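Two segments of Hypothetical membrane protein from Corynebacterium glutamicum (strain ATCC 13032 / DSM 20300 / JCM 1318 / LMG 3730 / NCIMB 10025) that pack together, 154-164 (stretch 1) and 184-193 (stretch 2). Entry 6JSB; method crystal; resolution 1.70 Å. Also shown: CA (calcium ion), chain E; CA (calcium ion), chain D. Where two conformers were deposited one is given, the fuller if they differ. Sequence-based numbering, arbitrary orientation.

Stretch 1 (154-164) QENVTVTGQTK
Stretch 2 (184-193) APITLNLTNE

The strand of stretch 1 (156-164) and that of stretch 2 lie side by side in an antiparallel sheet, N-to-C directions 168° apart, axes 4.7 Å apart at closest approach; backbones are extended (phi mostly -100 to -140°, psi 93 to 148°), and 726 Å² is buried between the stretches, both sides summed. Ile186, Leu188 and Leu190 bond through the backbone; Thr187, Asn189 and Thr191 take the non-hydrogen-bonded positions, side chains on the other face. Ala184 (phi/psi -65/147) offers its O to Thr163 OG1 (p rotamer), which donates a 2.7 Å hydrogen bond. Pro185, C-gamma endo, brings CB to 4.1 Å from Thr160 CG2. Ile186 (t, t) forms a hydrogen-bonded pair with Gly161, Gly161 N to Ile186 O 2.8 Å and Ile186 N to Gly161 O 2.9 Å; Ile186 CG2 lies 4.0 Å from Thr163 CG2. Thr187 faces Thr160, CA atoms 4.2 Å apart; both are m, which brings Thr187 OG1 within 2.8 Å of Thr160 OG1, a hydrogen bond between hydroxyls. Leu188 (m, t) and Val159 (t) form a hydrogen-bonded pair: Leu188 N to Val159 O 2.9 Å, Val159 N to Leu188 O 3.2 Å. Asn189 (m, chi2 -75°) lies across from Thr158 (m); water 1 joins them, donating to Asn189 OD1 at 2.6 Å and 2.7 Å from Thr158 OG1. Thr158 O binds a calcium ion at 2.4 Å. Leu190 (m, t) and Val157 (t) form a hydrogen-bonded pair, Leu190 N to Val157 O 2.8 Å and Val157 N to Leu190 O 3.0 Å. Leu190 CB makes apolar contact with Val157 CB at 4.1 Å. Thr191 (m) stands opposite Asn156 (m), CA atoms 4.9 Å apart; Thr191 CA makes a 3.2 Å CA-H...O contact with Glu155 O. Asn192 (m, chi2 -62°) donates twice: backbone Asn192 N to Glu155 O and side-chain Asn192 ND2 to Gln154 O, both 2.8 Å. Glu193, modelled only to CB, makes no contact with stretch 1.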

ATOM      1  N   GLN A 154       3.741  15.040  19.956  1.00 25.71           N
ATOM      2  CA  GLN A 154       3.090  14.220  20.973  1.00 24.01           C
ATOM      3  C   GLN A 154       3.751  12.848  21.022  1.00 27.00           C
ATOM      4  O   GLN A 154       4.004  12.222  19.985  1.00 26.85           O
ATOM      5  CB  GLN A 154       1.589  14.036  20.682  1.00 27.18           C
ATOM      6  CG  GLN A 154       0.779  15.317  20.816  1.00 34.77           C
ATOM      7  CD  GLN A 154      -0.681  15.123  20.413  1.00 48.20           C
ATOM      8  OE1 GLN A 154      -1.209  14.010  20.487  1.00 46.71           O
ATOM      9  NE2 GLN A 154      -1.330  16.204  19.959  1.00 53.12           N
ATOM     10  N   GLU A 155       3.986  12.349  22.236  1.00 24.97           N
ATOM     11  CA  GLU A 155       4.771  11.119  22.342  1.00 24.06           C
ATOM     12  C   GLU A 155       4.037   9.914  21.772  1.00 27.11           C
ATOM     13  O   GLU A 155       4.656   9.054  21.124  1.00 24.70           O
ATOM     14  CB  GLU A 155       5.140  10.891  23.804  1.00 23.31           C
ATOM     15  CG  GLU A 155       5.959   9.649  23.996  1.00 25.26           C
ATOM     16  CD  GLU A 155       6.437   9.460  25.448  1.00 35.17           C
ATOM     17  OE1 GLU A 155       7.408  10.118  25.846  1.00 38.23           O
ATOM     18  OE2 GLU A 155       5.834   8.631  26.158  1.00 34.78           O
ATOM     19  N   ASN A 156       2.735   9.792  22.036  1.00 23.73           N
ATOM     20  CA  ASN A 156       2.002   8.592  21.636  1.00 25.78           C
ATOM     21  C   ASN A 156       0.849   9.036  20.763  1.00 26.93           C
ATOM     22  O   ASN A 156       0.016   9.835  21.197  1.00 30.04           O
ATOM     23  CB  ASN A 156       1.503   7.811  22.846  1.00 29.49           C
ATOM     24  CG  ASN A 156       2.629   7.472  23.808  1.00 34.07           C
ATOM     25  OD1 ASN A 156       3.486   6.653  23.483  1.00 39.49           O
ATOM     26  ND2 ASN A 156       2.667   8.142  24.940  1.00 38.82           N
ATOM     27  N   VAL A 157       0.845   8.591  19.513  1.00 21.01           N
ATOM     28  CA  VAL A 157      -0.123   9.042  18.525  1.00 22.78           C
ATOM     29  C   VAL A 157      -0.821   7.806  17.965  1.00 24.59           C
ATOM     30  O   VAL A 157      -0.149   6.879  17.503  1.00 24.69           O
ATOM     31  CB  VAL A 157       0.551   9.826  17.394  1.00 20.34           C
ATOM     32  CG1 VAL A 157      -0.463  10.084  16.225  1.00 22.48           C
ATOM     33  CG2 VAL A 157       1.118  11.182  17.952  1.00 22.28           C
ATOM     34  N   THR A 158      -2.155   7.764  18.053  1.00 18.31           N
ATOM     35  CA  THR A 158      -2.947   6.754  17.317  1.00 15.41           C
ATOM     36  C   THR A 158      -4.017   7.540  16.572  1.00 15.04           C
ATOM     37  O   THR A 158      -4.926   8.075  17.208  1.00 18.09           O
ATOM     38  CB  THR A 158      -3.626   5.753  18.252  1.00 18.36           C
ATOM     39  OG1 THR A 158      -2.638   5.066  19.043  1.00 21.72           O
ATOM     40  CG2 THR A 158      -4.392   4.774  17.473  1.00 20.93           C
ATOM     41  N   VAL A 159      -3.908   7.640  15.246  0.55 16.73           N
ATOM     42  CA  VAL A 159      -4.803   8.492  14.458  0.55 15.96           C
ATOM     43  C   VAL A 159      -5.161   7.706  13.200  0.55 15.00           C
ATOM     44  O   VAL A 159      -4.273   7.109  12.584  0.55 17.13           O
ATOM     45  CB  VAL A 159      -4.124   9.833  14.075  0.55 18.41           C
ATOM     46  CG1 VAL A 159      -4.979  10.605  13.072  0.55 14.25           C
ATOM     47  CG2 VAL A 159      -3.841  10.672  15.304  0.55 20.24           C
ATOM     48  N   THR A 160      -6.450   7.740  12.785  1.00 14.68           N
ATOM     49  CA  THR A 160      -6.895   7.045  11.589  1.00 12.90           C
ATOM     50  C   THR A 160      -7.338   8.041  10.539  1.00 15.80           C
ATOM     51  O   THR A 160      -7.940   9.063  10.881  1.00 14.43           O
ATOM     52  CB  THR A 160      -8.048   6.097  11.946  1.00 16.40           C
ATOM     53  OG1 THR A 160      -7.443   5.070  12.779  1.00 18.36           O
ATOM     54  CG2 THR A 160      -8.594   5.462  10.709  1.00 16.71           C
ATOM     55  N   GLY A 161      -6.976   7.747   9.301  1.00 15.25           N
ATOM     56  CA  GLY A 161      -7.419   8.548   8.155  1.00 15.55           C
ATOM     57  C   GLY A 161      -8.178   7.757   7.105  1.00 18.31           C
ATOM     58  O   GLY A 161      -7.887   6.564   6.860  1.00 20.40           O
ATOM     59  N   GLN A 162      -9.227   8.387   6.542  0.54 14.42           N
ATOM     60  CA  GLN A 162      -9.937   7.830   5.388  0.54 15.17           C
ATOM     61  C   GLN A 162      -9.093   8.134   4.159  0.54 13.30           C
ATOM     62  O   GLN A 162      -8.486   9.211   4.079  0.54 14.28           O
ATOM     63  CB  GLN A 162     -11.348   8.442   5.209  0.54 15.07           C
ATOM     64  CG  GLN A 162     -12.407   7.894   6.202  0.54 22.66           C
ATOM     65  CD  GLN A 162     -13.776   8.527   6.042  0.54 22.52           C
ATOM     66  OE1 GLN A 162     -14.528   8.208   5.098  0.54 26.83           O
ATOM     67  NE2 GLN A 162     -14.110   9.444   6.946  0.54 26.13           N
ATOM     68  N   THR A 163      -9.088   7.214   3.185  1.00 13.86           N
ATOM     69  CA  THR A 163      -8.288   7.352   1.964  1.00 15.75           C
ATOM     70  C   THR A 163      -9.196   7.328   0.745  1.00 16.55           C
ATOM     71  O   THR A 163     -10.212   6.625   0.729  1.00 16.07           O
ATOM     72  CB  THR A 163      -7.297   6.209   1.823  1.00 16.91           C
ATOM     73  OG1 THR A 163      -8.031   4.968   1.900  1.00 17.73           O
ATOM     74  CG2 THR A 163      -6.296   6.202   3.044  1.00 16.60           C
ATOM     75  N   LYS A 164      -8.804   8.104  -0.283  1.00 14.87           N
ATOM     76  CA  LYS A 164      -9.519   8.142  -1.560  1.00 14.07           C
ATOM     77  C   LYS A 164      -8.507   8.091  -2.702  1.00 17.85           C
ATOM     78  O   LYS A 164      -7.536   8.824  -2.689  1.00 16.37           O
ATOM     79  CB  LYS A 164     -10.378   9.412  -1.676  1.00 17.12           C
ATOM     80  CG  LYS A 164     -11.643   9.304  -0.722  1.00 19.36           C
ATOM     81  CD  LYS A 164     -12.505  10.548  -0.883  1.00 27.07           C
ATOM     82  CE  LYS A 164     -13.879  10.401  -0.163  1.00 28.86           C
ATOM     83  NZ  LYS A 164     -13.781   9.692   1.144  1.00 30.50           N
ATOM     84  N   ALA A 184      -8.920   1.374   1.739  1.00 14.20           N
ATOM     85  CA  ALA A 184      -8.944   1.027   3.166  1.00 14.26           C
ATOM     86  C   ALA A 184      -8.440   2.201   4.004  1.00 14.85           C
ATOM     87  O   ALA A 184      -7.545   2.926   3.602  1.00 14.82           O
ATOM     88  CB  ALA A 184      -8.008  -0.180   3.442  1.00 14.94           C
ATOM     89  N   PRO A 185      -8.959   2.381   5.205  1.00 15.59           N
ATOM     90  CA  PRO A 185      -8.444   3.456   6.070  1.00 15.62           C
ATOM     91  C   PRO A 185      -7.048   3.102   6.568  1.00 15.14           C
ATOM     92  O   PRO A 185      -6.666   1.921   6.625  1.00 16.03           O
ATOM     93  CB  PRO A 185      -9.444   3.469   7.230  1.00 18.57           C
ATOM     94  CG  PRO A 185      -9.872   2.043   7.295  1.00 22.24           C
ATOM     95  CD  PRO A 185     -10.003   1.617   5.861  1.00 17.45           C
ATOM     96  N   ILE A 186      -6.249   4.139   6.910  1.00 13.64           N
ATOM     97  CA  ILE A 186      -4.878   3.919   7.394  1.00 13.00           C
ATOM     98  C   ILE A 186      -4.809   4.387   8.850  1.00 16.08           C
ATOM     99  O   ILE A 186      -5.290   5.467   9.180  1.00 16.32           O
ATOM    100  CB  ILE A 186      -3.824   4.615   6.502  1.00 15.12           C
ATOM    101  CG1 ILE A 186      -2.400   4.430   7.047  1.00 16.58           C
ATOM    102  CG2 ILE A 186      -4.095   6.177   6.324  1.00 17.46           C
ATOM    103  CD1 ILE A 186      -1.320   4.502   5.890  1.00 19.56           C
ATOM    104  N   THR A 187      -4.284   3.547   9.742  1.00 14.18           N
ATOM    105  CA  THR A 187      -4.124   3.941  11.143  1.00 12.91           C
ATOM    106  C   THR A 187      -2.626   4.085  11.413  1.00 15.13           C
ATOM    107  O   THR A 187      -1.851   3.179  11.108  1.00 18.39           O
ATOM    108  CB  THR A 187      -4.715   2.905  12.111  1.00 16.05           C
ATOM    109  OG1 THR A 187      -6.132   2.807  11.895  1.00 16.32           O
ATOM    110  CG2 THR A 187      -4.507   3.380  13.525  1.00 17.19           C
ATOM    111  N   LEU A 188      -2.226   5.190  11.986  1.00 15.14           N
ATOM    112  CA  LEU A 188      -0.821   5.394  12.358  1.00 16.27           C
ATOM    113  C   LEU A 188      -0.716   5.128  13.843  1.00 19.45           C
ATOM    114  O   LEU A 188      -1.445   5.761  14.617  1.00 18.50           O
ATOM    115  CB  LEU A 188      -0.366   6.817  12.070  1.00 15.89           C
ATOM    116  CG  LEU A 188      -0.507   7.223  10.611  1.00 17.20           C
ATOM    117  CD1 LEU A 188      -0.101   8.757  10.457  1.00 21.67           C
ATOM    118  CD2 LEU A 188       0.405   6.272   9.803  1.00 20.85           C
ATOM    119  N   ASN A 189       0.169   4.197  14.239  1.00 16.15           N
ATOM    120  CA  ASN A 189       0.397   3.858  15.652  1.00 15.70           C
ATOM    121  C   ASN A 189       1.848   4.303  15.925  1.00 19.45           C
ATOM    122  O   ASN A 189       2.784   3.558  15.644  1.00 21.30           O
ATOM    123  CB  ASN A 189       0.256   2.357  15.894  1.00 17.70           C
ATOM    124  CG  ASN A 189      -1.066   1.780  15.333  1.00 26.96           C
ATOM    125  OD1 ASN A 189      -2.119   1.999  15.925  1.00 23.78           O
ATOM    126  ND2 ASN A 189      -0.986   1.023  14.216  1.00 23.99           N
ATOM    127  N   LEU A 190       2.045   5.516  16.410  1.00 19.47           N
ATOM    128  CA  LEU A 190       3.387   6.089  16.401  1.00 17.17           C
ATOM    129  C   LEU A 190       3.857   6.340  17.827  1.00 21.36           C
ATOM    130  O   LEU A 190       3.069   6.750  18.675  1.00 21.95           O
ATOM    131  CB  LEU A 190       3.415   7.445  15.674  1.00 19.85           C
ATOM    132  CG  LEU A 190       2.829   7.434  14.264  1.00 18.61           C
ATOM    133  CD1 LEU A 190       2.870   8.855  13.684  1.00 19.44           C
ATOM    134  CD2 LEU A 190       3.558   6.379  13.388  1.00 19.00           C
ATOM    135  N   THR A 191       5.166   6.214  18.049  1.00 18.59           N
ATOM    136  CA  THR A 191       5.825   6.686  19.264  1.00 18.98           C
ATOM    137  C   THR A 191       6.839   7.714  18.793  1.00 19.07           C
ATOM    138  O   THR A 191       7.677   7.403  17.946  1.00 23.72           O
ATOM    139  CB  THR A 191       6.501   5.514  19.988  1.00 26.94           C
ATOM    140  OG1 THR A 191       5.498   4.555  20.349  1.00 26.16           O
ATOM    141  CG2 THR A 191       7.241   5.991  21.253  1.00 32.75           C
ATOM    142  N   ASN A 192       6.766   8.942  19.330  1.00 21.57           N
ATOM    143  CA  ASN A 192       7.630  10.045  18.907  1.00 20.83           C
ATOM    144  C   ASN A 192       8.498  10.411  20.090  1.00 24.00           C
ATOM    145  O   ASN A 192       7.992  10.921  21.096  1.00 25.45           O
ATOM    146  CB  ASN A 192       6.823  11.263  18.452  1.00 21.18           C
ATOM    147  CG  ASN A 192       5.933  10.940  17.293  1.00 21.21           C
ATOM    148  OD1 ASN A 192       6.436  10.564  16.215  1.00 25.30           O
ATOM    149  ND2 ASN A 192       4.618  11.067  17.477  1.00 21.68           N
ATOM    150  N   GLU A 193       9.801  10.164  19.979  1.00 23.19           N
ATOM    151  CA  GLU A 193      10.742  10.525  21.053  1.00 21.94           C
ATOM    152  C   GLU A 193      11.292  11.905  20.725  1.00 27.64           C
ATOM    153  O   GLU A 193      12.002  12.066  19.726  1.00 29.34           O
ATOM    154  CB  GLU A 193      11.855   9.491  21.163  1.00 29.81           C
TER
HETATM  155 CA    CA E 303       6.967   9.169  28.167  1.00 30.71          CA
HETATM  156 CA    CA D 302      -7.031   8.515  18.177  1.00 16.37          CA
HETATM  157  O   HOH W   1      -2.017   2.493  18.474  1.00 30.48           O
HETATM  158  O   HOH W   2      -8.073   7.671  16.194  1.00 16.62           O
HETATM  159  O   HOH W   3      -7.290  10.376  16.683  1.00 17.03           O
HETATM  160  O   HOH W   4      -6.159  10.547  19.344  1.00 18.95           O
HETATM  161  O   HOH W   5       6.477  11.373  28.723  1.00 51.92           O
HETATM  162  O   HOH W   6       4.682   9.217  28.921  1.00 47.24           O